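Local coordinates for protein NADP-dependent alcohol dehydrogenase (Entamoeba histolytica, PDB 2OUI) that probably catalyses the NADP-dependent interconversion of alcohols with aldehydes or ketones, as a tetrameric, zinc-containing member of the medium-chain dehydrogenase family, at residues D168-I173 and L189-I194. The protein carries 1 engineered substitution. Residues are numbered along the deposited sequence; the frame is centred on the assembly and turned at random.
Sequences DTVCVI and LGAGRI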
ATOM      1  N   ASP A 168      14.342  -6.493  -8.282  1.00 21.44           N
ATOM      2  CA  ASP A 168      14.601  -7.233  -7.033  1.00 23.46           C
ATOM      3  C   ASP A 168      15.304  -8.559  -7.319  1.00 24.03           C
ATOM      4  O   ASP A 168      15.037  -9.199  -8.342  1.00 23.71           O
ATOM      5  CB  ASP A 168      13.298  -7.570  -6.297  1.00 22.49           C
ATOM      6  CG  ASP A 168      12.885  -6.501  -5.295  1.00 28.73           C
ATOM      7  OD1 ASP A 168      13.685  -5.584  -4.995  1.00 25.85           O
ATOM      8  OD2 ASP A 168      11.759  -6.610  -4.784  1.00 28.88           O
ATOM      9  N   THR A 169      16.202  -8.957  -6.415  1.00 22.04           N
ATOM     10  CA  THR A 169      16.785 -10.285  -6.468  1.00 21.20           C
ATOM     11  C   THR A 169      15.874 -11.155  -5.584  1.00 21.62           C
ATOM     12  O   THR A 169      15.621 -10.826  -4.421  1.00 24.70           O
ATOM     13  CB  THR A 169      18.228 -10.246  -5.924  1.00 23.69           C
ATOM     14  OG1 THR A 169      19.046  -9.467  -6.810  1.00 22.73           O
ATOM     15  CG2 THR A 169      18.832 -11.660  -5.790  1.00 21.68           C
ATOM     16  N   VAL A 170      15.398 -12.264  -6.128  1.00 20.53           N
ATOM     17  CA  VAL A 170      14.333 -13.014  -5.489  1.00 22.87           C
ATOM     18  C   VAL A 170      14.800 -14.459  -5.363  1.00 19.95           C
ATOM     19  O   VAL A 170      15.543 -14.950  -6.236  1.00 21.50           O
ATOM     20  CB  VAL A 170      13.024 -12.940  -6.329  1.00 22.78           C
ATOM     21  CG1 VAL A 170      11.935 -13.948  -5.831  1.00 24.16           C
ATOM     22  CG2 VAL A 170      12.452 -11.481  -6.354  1.00 23.23           C
ATOM     23  N   CYS A 171      14.374 -15.130  -4.296  1.00 22.89           N
ATOM     24  CA  CYS A 171      14.542 -16.590  -4.218  1.00 22.79           C
ATOM     25  C   CYS A 171      13.165 -17.243  -4.147  1.00 21.92           C
ATOM     26  O   CYS A 171      12.338 -16.833  -3.344  1.00 22.67           O
ATOM     27  CB  CYS A 171      15.337 -16.987  -2.979  1.00 24.29           C
ATOM     28  SG  CYS A 171      15.612 -18.774  -2.868  1.00 25.53           S
ATOM     29  N   VAL A 172      12.925 -18.234  -5.002  1.00 22.75           N
ATOM     30  CA  VAL A 172      11.732 -19.087  -4.891  1.00 21.34           C
ATOM     31  C   VAL A 172      12.172 -20.434  -4.328  1.00 22.72           C
ATOM     32  O   VAL A 172      13.026 -21.107  -4.926  1.00 22.35           O
ATOM     33  CB  VAL A 172      11.089 -19.321  -6.282  1.00 21.99           C
ATOM     34  CG1 VAL A 172       9.901 -20.271  -6.142  1.00 23.83           C
ATOM     35  CG2 VAL A 172      10.659 -17.989  -6.894  1.00 20.38           C
ATOM     36  N   ILE A 173      11.635 -20.808  -3.166  1.00 21.77           N
ATOM     37  CA  ILE A 173      11.996 -22.097  -2.554  1.00 21.67           C
ATOM     38  C   ILE A 173      10.875 -23.091  -2.828  1.00 23.15           C
ATOM     39  O   ILE A 173       9.758 -22.936  -2.327  1.00 23.04           O
ATOM     40  CB  ILE A 173      12.235 -21.982  -1.028  1.00 22.60           C
ATOM     41  CG1 ILE A 173      13.267 -20.897  -0.736  1.00 25.61           C
ATOM     42  CG2 ILE A 173      12.693 -23.326  -0.464  1.00 22.25           C
ATOM     43  CD1 ILE A 173      13.389 -20.517   0.740  1.00 21.42           C
ATOM     44  N   LEU A 189       6.634  -9.646 -12.360  1.00 23.86           N
ATOM     45  CA  LEU A 189       6.579  -8.507 -11.443  1.00 23.15           C
ATOM     46  C   LEU A 189       7.884  -7.695 -11.480  1.00 24.33           C
ATOM     47  O   LEU A 189       8.024  -6.698 -10.780  1.00 27.08           O
ATOM     48  CB  LEU A 189       6.281  -8.979 -10.021  1.00 24.88           C
ATOM     49  CG  LEU A 189       4.852  -9.508  -9.807  1.00 23.33           C
ATOM     50  CD1 LEU A 189       4.672  -9.947  -8.350  1.00 28.23           C
ATOM     51  CD2 LEU A 189       3.812  -8.426 -10.163  1.00 25.09           C
ATOM     52  N   GLY A 190       8.828  -8.119 -12.312  1.00 22.95           N
ATOM     53  CA  GLY A 190       9.989  -7.274 -12.627  1.00 22.83           C
ATOM     54  C   GLY A 190      11.271  -7.728 -11.945  1.00 20.56           C
ATOM     55  O   GLY A 190      12.269  -6.995 -11.929  1.00 21.97           O
ATOM     56  N   ALA A 191      11.268  -8.931 -11.377  1.00 22.28           N
ATOM     57  CA  ALA A 191      12.500  -9.430 -10.735  1.00 22.24           C
ATOM     58  C   ALA A 191      13.625  -9.616 -11.736  1.00 23.98           C
ATOM     59  O   ALA A 191      13.399  -9.964 -12.915  1.00 22.88           O
ATOM     60  CB  ALA A 191      12.231 -10.771  -9.943  1.00 24.14           C
ATOM     61  N   GLY A 192      14.851  -9.379 -11.266  1.00 21.87           N
ATOM     62  CA  GLY A 192      16.050  -9.499 -12.071  1.00 23.16           C
ATOM     63  C   GLY A 192      16.647 -10.871 -11.817  1.00 23.60           C
ATOM     64  O   GLY A 192      16.270 -11.859 -12.452  1.00 23.58           O
ATOM     65  N   ARG A 193      17.568 -10.952 -10.865  1.00 19.76           N
ATOM     66  CA  ARG A 193      18.141 -12.251 -10.559  1.00 20.14           C
ATOM     67  C   ARG A 193      17.103 -13.062  -9.784  1.00 20.01           C
ATOM     68  O   ARG A 193      16.504 -12.566  -8.814  1.00 22.53           O
ATOM     69  CB  ARG A 193      19.421 -12.061  -9.740  1.00 21.41           C
ATOM     70  CG  ARG A 193      20.171 -13.334  -9.480  1.00 26.15           C
ATOM     71  CD  ARG A 193      21.592 -13.026  -8.999  1.00 29.54           C
ATOM     72  NE  ARG A 193      22.441 -14.202  -9.118  1.00 26.51           N
ATOM     73  CZ  ARG A 193      23.631 -14.318  -8.547  1.00 30.35           C
ATOM     74  NH1 ARG A 193      24.122 -13.317  -7.807  1.00 28.61           N
ATOM     75  NH2 ARG A 193      24.330 -15.435  -8.714  1.00 29.21           N
ATOM     76  N   ILE A 194      16.847 -14.300 -10.233  1.00 22.60           N
ATOM     77  CA  ILE A 194      15.906 -15.175  -9.529  1.00 21.31           C
ATOM     78  C   ILE A 194      16.577 -16.516  -9.219  1.00 23.65           C
ATOM     79  O   ILE A 194      16.953 -17.247 -10.144  1.00 22.32           O
ATOM     80  CB  ILE A 194      14.567 -15.420 -10.335  1.00 19.78           C
ATOM     81  CG1 ILE A 194      13.814 -14.112 -10.571  1.00 19.72           C
ATOM     82  CG2 ILE A 194      13.649 -16.356  -9.575  1.00 20.99           C
ATOM     83  CD1 ILE A 194      12.707 -14.238 -11.655  1.00 23.21           C
TER
HETATM   84  O   HOH W   1      18.235  -8.531  -9.460  1.00 22.08           O
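Val170 pairs in parallel with Ile194 where two neighbouring strands of the Rossmann-type sheet begin, joined by a beta-alpha-beta crossover through helix 177-188. Two backbone bonds start the pairing: Gly192 N donates to Asp168 O and Val170 N to Arg193 O, each at 2.9 Å. The CA of Thr169 adds a CH···O contact to the same Arg193 O at 3.3 Å. On the face covered by the helix, Val170 CG2, which stands beside its own backbone N, meets Ala191 CB at 3.7 Å, and Val172 CG2 lies 4.3 Å from Ile194 CG2. The side chains of Thr169 and Arg193 lie alongside each other and point the same way, Thr169 OG1 (3.9 Å) and CG2 both against Arg193 CB, and a water bridges Thr169 OG1 to Arg193 N, accepting from the latter. CG anti to the backbone N (chi1 -174°) and an extended chain carry the guanidinium of Arg193 away to a salt bridge with Asp214. The carboxylate of Asp168 makes salt bridges to Lys238 and to Lys304 of the second subunit. Beyond the helix's end, a Schellman motif at Gly190 turns the chain toward strand 194-197; Ala186 of helix 177-188 packs on Ala191 and Ile194, and strand 236-241 flanks strand 170-173 on its other edge.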